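Local coordinates for protein putative phosphoglycolate phosphatase (Lactobacillus delbrueckii, PDB 2HI0) that probably hydrolyses 2-phosphoglycolate to glycolate and phosphate as a haloacid dehalogenase-like hydrolase, at residues K128-Q141 with S151-K165. Numbering follows the deposited sequence.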
# COMPACT_ATOMS: atom_id res chain seq x y z
N LYS A 128 12.20 -11.26 11.14
CA LYS A 128 12.65 -10.00 10.57
C LYS A 128 11.47 -9.28 9.95
O LYS A 128 10.62 -9.92 9.33
CB LYS A 128 13.71 -10.28 9.50
CG LYS A 128 14.98 -10.88 10.01
CD LYS A 128 16.08 -10.87 8.98
CE LYS A 128 17.40 -11.35 9.55
NZ LYS A 128 18.50 -10.58 8.88
N LEU A 129 11.40 -7.94 10.09
CA LEU A 129 10.25 -7.17 9.67
C LEU A 129 10.67 -6.10 8.68
O LEU A 129 11.67 -5.45 8.82
CB LEU A 129 9.54 -6.52 10.84
CG LEU A 129 9.15 -7.36 12.06
CD1 LEU A 129 8.57 -6.41 13.17
CD2 LEU A 129 8.15 -8.50 11.68
N ALA A 130 9.87 -5.93 7.64
CA ALA A 130 10.11 -4.92 6.57
C ALA A 130 8.81 -4.31 6.09
O ALA A 130 7.73 -4.87 6.29
CB ALA A 130 10.88 -5.56 5.40
N VAL A 131 8.94 -3.13 5.50
CA VAL A 131 7.86 -2.41 4.81
C VAL A 131 8.30 -2.19 3.37
O VAL A 131 9.40 -1.72 3.12
CB VAL A 131 7.56 -1.05 5.43
CG1 VAL A 131 6.44 -0.28 4.60
CG2 VAL A 131 7.21 -1.18 6.87
N VAL A 132 7.45 -2.59 2.45
CA VAL A 132 7.64 -2.33 1.02
C VAL A 132 6.28 -1.85 0.51
O VAL A 132 5.29 -2.58 0.51
CB VAL A 132 8.17 -3.55 0.26
CG1 VAL A 132 8.25 -3.24 -1.26
CG2 VAL A 132 9.53 -3.97 0.81
N SER A 133 6.24 -0.60 0.07
CA SER A 133 4.97 0.14 -0.17
C SER A 133 5.07 0.95 -1.48
O SER A 133 6.13 1.48 -1.83
CB SER A 133 4.75 1.07 1.01
OG SER A 133 3.70 1.99 0.82
N ASN A 134 3.92 1.13 -2.14
CA ASN A 134 3.81 2.03 -3.31
C ASN A 134 3.58 3.48 -2.91
O ASN A 134 3.56 4.34 -3.79
CB ASN A 134 2.67 1.60 -4.29
CG ASN A 134 3.14 0.53 -5.31
OD1 ASN A 134 4.35 0.31 -5.46
ND2 ASN A 134 2.18 -0.13 -5.96
N LYS A 135 3.52 3.75 -1.61
CA LYS A 135 3.53 5.14 -1.11
C LYS A 135 4.89 5.78 -1.45
O LYS A 135 5.92 5.10 -1.36
CB LYS A 135 3.30 5.17 0.39
CG LYS A 135 3.32 6.58 0.99
CD LYS A 135 3.07 6.55 2.53
CE LYS A 135 1.75 5.92 2.95
NZ LYS A 135 0.55 6.56 2.33
N PRO A 136 4.91 7.03 -1.89
CA PRO A 136 6.23 7.58 -2.16
C PRO A 136 7.20 7.41 -1.00
O PRO A 136 6.82 7.59 0.19
CB PRO A 136 5.95 9.08 -2.42
CG PRO A 136 4.55 9.07 -2.92
CD PRO A 136 3.84 8.03 -2.12
N ASN A 137 8.44 7.06 -1.33
CA ASN A 137 9.44 6.76 -0.31
C ASN A 137 9.63 7.86 0.76
O ASN A 137 9.84 7.55 1.89
CB ASN A 137 10.78 6.47 -0.97
CG ASN A 137 11.80 5.91 0.01
OD1 ASN A 137 11.58 4.90 0.66
ND2 ASN A 137 12.95 6.55 0.11
N GLU A 138 9.60 9.13 0.37
CA GLU A 138 9.82 10.21 1.33
C GLU A 138 8.79 10.15 2.47
O GLU A 138 9.14 10.32 3.65
CB GLU A 138 9.76 11.54 0.59
CG GLU A 138 8.41 11.85 -0.09
CD GLU A 138 8.30 11.41 -1.56
OE1 GLU A 138 9.16 10.58 -2.08
OE2 GLU A 138 7.31 11.93 -2.19
N ALA A 139 7.54 9.84 2.13
CA ALA A 139 6.46 9.74 3.11
C ALA A 139 6.58 8.42 3.91
O ALA A 139 6.42 8.41 5.13
CB ALA A 139 5.09 9.81 2.44
N VAL A 140 6.96 7.33 3.26
CA VAL A 140 7.20 6.08 3.95
C VAL A 140 8.27 6.26 5.06
O VAL A 140 8.10 5.79 6.19
CB VAL A 140 7.66 4.95 2.99
CG1 VAL A 140 8.20 3.69 3.81
CG2 VAL A 140 6.46 4.52 2.05
N GLN A 141 9.40 6.85 4.70
CA GLN A 141 10.50 7.04 5.64
C GLN A 141 10.11 7.90 6.87
O GLN A 141 10.44 7.54 8.02
CB GLN A 141 11.74 7.60 4.92
CG GLN A 141 12.34 6.72 3.82
CD GLN A 141 12.67 5.33 4.27
OE1 GLN A 141 13.07 5.09 5.43
NE2 GLN A 141 12.49 4.39 3.36
N SER A 151 11.68 -0.65 14.66
CA SER A 151 10.88 -1.87 14.43
C SER A 151 11.31 -2.67 13.21
O SER A 151 11.31 -3.91 13.23
CB SER A 151 9.39 -1.52 14.27
OG SER A 151 8.83 -1.28 15.54
N PHE A 152 11.67 -1.96 12.14
CA PHE A 152 11.88 -2.57 10.84
C PHE A 152 13.33 -2.68 10.46
O PHE A 152 14.14 -1.76 10.68
CB PHE A 152 11.08 -1.78 9.76
CG PHE A 152 9.61 -1.87 9.92
CD1 PHE A 152 8.94 -3.07 9.69
CD2 PHE A 152 8.86 -0.77 10.34
CE1 PHE A 152 7.54 -3.18 9.86
CE2 PHE A 152 7.47 -0.89 10.53
CZ PHE A 152 6.82 -2.08 10.29
N ASP A 153 13.67 -3.80 9.87
CA ASP A 153 14.99 -4.02 9.38
C ASP A 153 15.21 -3.36 8.02
O ASP A 153 16.34 -3.20 7.59
CB ASP A 153 15.23 -5.52 9.27
CG ASP A 153 15.11 -6.22 10.62
OD1 ASP A 153 15.73 -5.74 11.57
OD2 ASP A 153 14.34 -7.20 10.77
N PHE A 154 14.10 -3.01 7.35
CA PHE A 154 14.12 -2.47 6.01
C PHE A 154 12.80 -1.77 5.75
O PHE A 154 11.75 -2.28 6.10
CB PHE A 154 14.31 -3.60 4.99
CG PHE A 154 14.35 -3.14 3.54
CD1 PHE A 154 15.55 -2.73 2.97
CD2 PHE A 154 13.21 -3.12 2.76
CE1 PHE A 154 15.59 -2.32 1.65
CE2 PHE A 154 13.26 -2.71 1.46
CZ PHE A 154 14.44 -2.30 0.91
N ALA A 155 12.85 -0.61 5.11
CA ALA A 155 11.64 0.11 4.73
C ALA A 155 11.92 0.83 3.43
O ALA A 155 12.98 1.46 3.28
CB ALA A 155 11.19 1.10 5.83
N LEU A 156 11.03 0.65 2.47
CA LEU A 156 11.17 1.28 1.16
C LEU A 156 9.80 1.63 0.58
O LEU A 156 8.90 0.79 0.55
CB LEU A 156 11.87 0.32 0.20
CG LEU A 156 12.13 0.85 -1.22
CD1 LEU A 156 13.07 2.07 -1.20
CD2 LEU A 156 12.68 -0.32 -2.08
N GLY A 157 9.67 2.86 0.07
CA GLY A 157 8.57 3.26 -0.76
C GLY A 157 8.96 3.51 -2.21
O GLY A 157 10.10 3.35 -2.58
N GLU A 158 8.01 3.94 -3.02
CA GLU A 158 8.19 4.15 -4.42
C GLU A 158 9.13 5.33 -4.70
O GLU A 158 9.07 6.39 -4.04
CB GLU A 158 6.82 4.32 -5.09
CG GLU A 158 6.84 4.56 -6.59
CD GLU A 158 6.95 6.04 -6.97
OE1 GLU A 158 6.23 6.90 -6.35
OE2 GLU A 158 7.76 6.32 -7.90
N LYS A 159 10.00 5.14 -5.70
CA LYS A 159 10.99 6.12 -6.12
C LYS A 159 10.99 6.13 -7.63
O LYS A 159 10.93 5.07 -8.25
CB LYS A 159 12.40 5.73 -5.66
CG LYS A 159 12.58 5.77 -4.15
CD LYS A 159 14.03 5.78 -3.71
CE LYS A 159 14.61 4.41 -3.54
NZ LYS A 159 15.74 4.42 -2.52
N SER A 160 11.12 7.32 -8.19
CA SER A 160 11.38 7.51 -9.60
C SER A 160 12.54 6.67 -10.09
O SER A 160 13.61 6.66 -9.48
CB SER A 160 11.69 8.97 -9.90
OG SER A 160 11.09 9.32 -11.13
N GLY A 161 12.32 5.96 -11.19
CA GLY A 161 13.36 5.18 -11.80
C GLY A 161 13.47 3.73 -11.33
O GLY A 161 14.28 2.97 -11.85
N ILE A 162 12.64 3.36 -10.35
CA ILE A 162 12.56 1.99 -9.88
C ILE A 162 11.10 1.53 -9.97
O ILE A 162 10.19 2.23 -9.49
CB ILE A 162 13.04 1.90 -8.44
CG1 ILE A 162 14.49 2.41 -8.35
CG2 ILE A 162 12.92 0.45 -7.88
CD1 ILE A 162 15.51 1.48 -9.05
N ARG A 163 10.87 0.38 -10.58
CA ARG A 163 9.48 -0.08 -10.78
C ARG A 163 8.68 -0.25 -9.47
O ARG A 163 9.18 -0.80 -8.47
CB ARG A 163 9.40 -1.36 -11.62
CG ARG A 163 9.97 -1.22 -12.99
CD ARG A 163 9.74 -2.42 -13.82
NE ARG A 163 10.42 -3.63 -13.31
CZ ARG A 163 10.40 -4.82 -13.93
NH1 ARG A 163 9.69 -4.97 -15.04
NH2 ARG A 163 11.01 -5.86 -13.41
N ARG A 164 7.42 0.20 -9.53
CA ARG A 164 6.50 0.03 -8.44
C ARG A 164 6.03 -1.41 -8.34
O ARG A 164 6.20 -2.19 -9.26
CB ARG A 164 5.33 0.99 -8.63
CG ARG A 164 4.49 0.63 -9.89
CD ARG A 164 3.17 1.41 -9.85
NE ARG A 164 2.38 1.22 -11.08
CZ ARG A 164 1.51 0.25 -11.30
NH1 ARG A 164 1.30 -0.73 -10.42
NH2 ARG A 164 0.84 0.24 -12.44
N LYS A 165 5.43 -1.73 -7.21
CA LYS A 165 4.73 -3.00 -7.04
C LYS A 165 3.59 -2.96 -8.08
O LYS A 165 2.97 -1.89 -8.30
CB LYS A 165 4.12 -3.13 -5.62
CG LYS A 165 5.08 -3.21 -4.42
CD LYS A 165 4.40 -2.68 -3.14
CE LYS A 165 3.20 -3.53 -2.78
NZ LYS A 165 2.41 -2.96 -1.64
O HOH W 1 3.70 6.21 -5.59
O HOH W 2 1.61 -0.35 -1.66
O HOH W 3 9.03 9.13 -4.55
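Val131 CG2 sits over the centre of one face of the Phe152 ring, 3.5 Å from its centroid, a CH-pi contact; Ser151 CB lies off-centre over the opposite face, and the carbonyl carbon of Leu129 meets the ring edge. The Phe154 ring instead takes Val132 CG2 at its edge, in plane. The Asn134 amide pairs with the backbone of Lys165: OD1 receives Lys165 N on a lone pair at 2.9 Å, while ND2 gives to Lys165 O at 3.0 Å from above the carbonyl plane. Both bonds fix the rotation of this buried amide. With CG anti to the backbone N (chi1 -169°), Asn137 turns OD1 to Gly157 N, 2.9 Å away and almost straight (176°); this OD1 also accepts from Gln141 NE2, which donates in addition to Ala155 O at 3.0 Å. Val140 CG2 packs 3.7 Å from Gly157 CA. Strands 128-133 and 154-158 run parallel, joined by Val131 N to Phe154 O and Leu156 N to Val131 O, before a beta bulge ahead of Pro136. Lys165 NZ forms salt bridges to Asp10, a sodium ligand, and Asp194. This is a beta-alpha-beta crossover of the Rossmann-like HAD core, the C-terminal ends of its strands leading toward the sodium site.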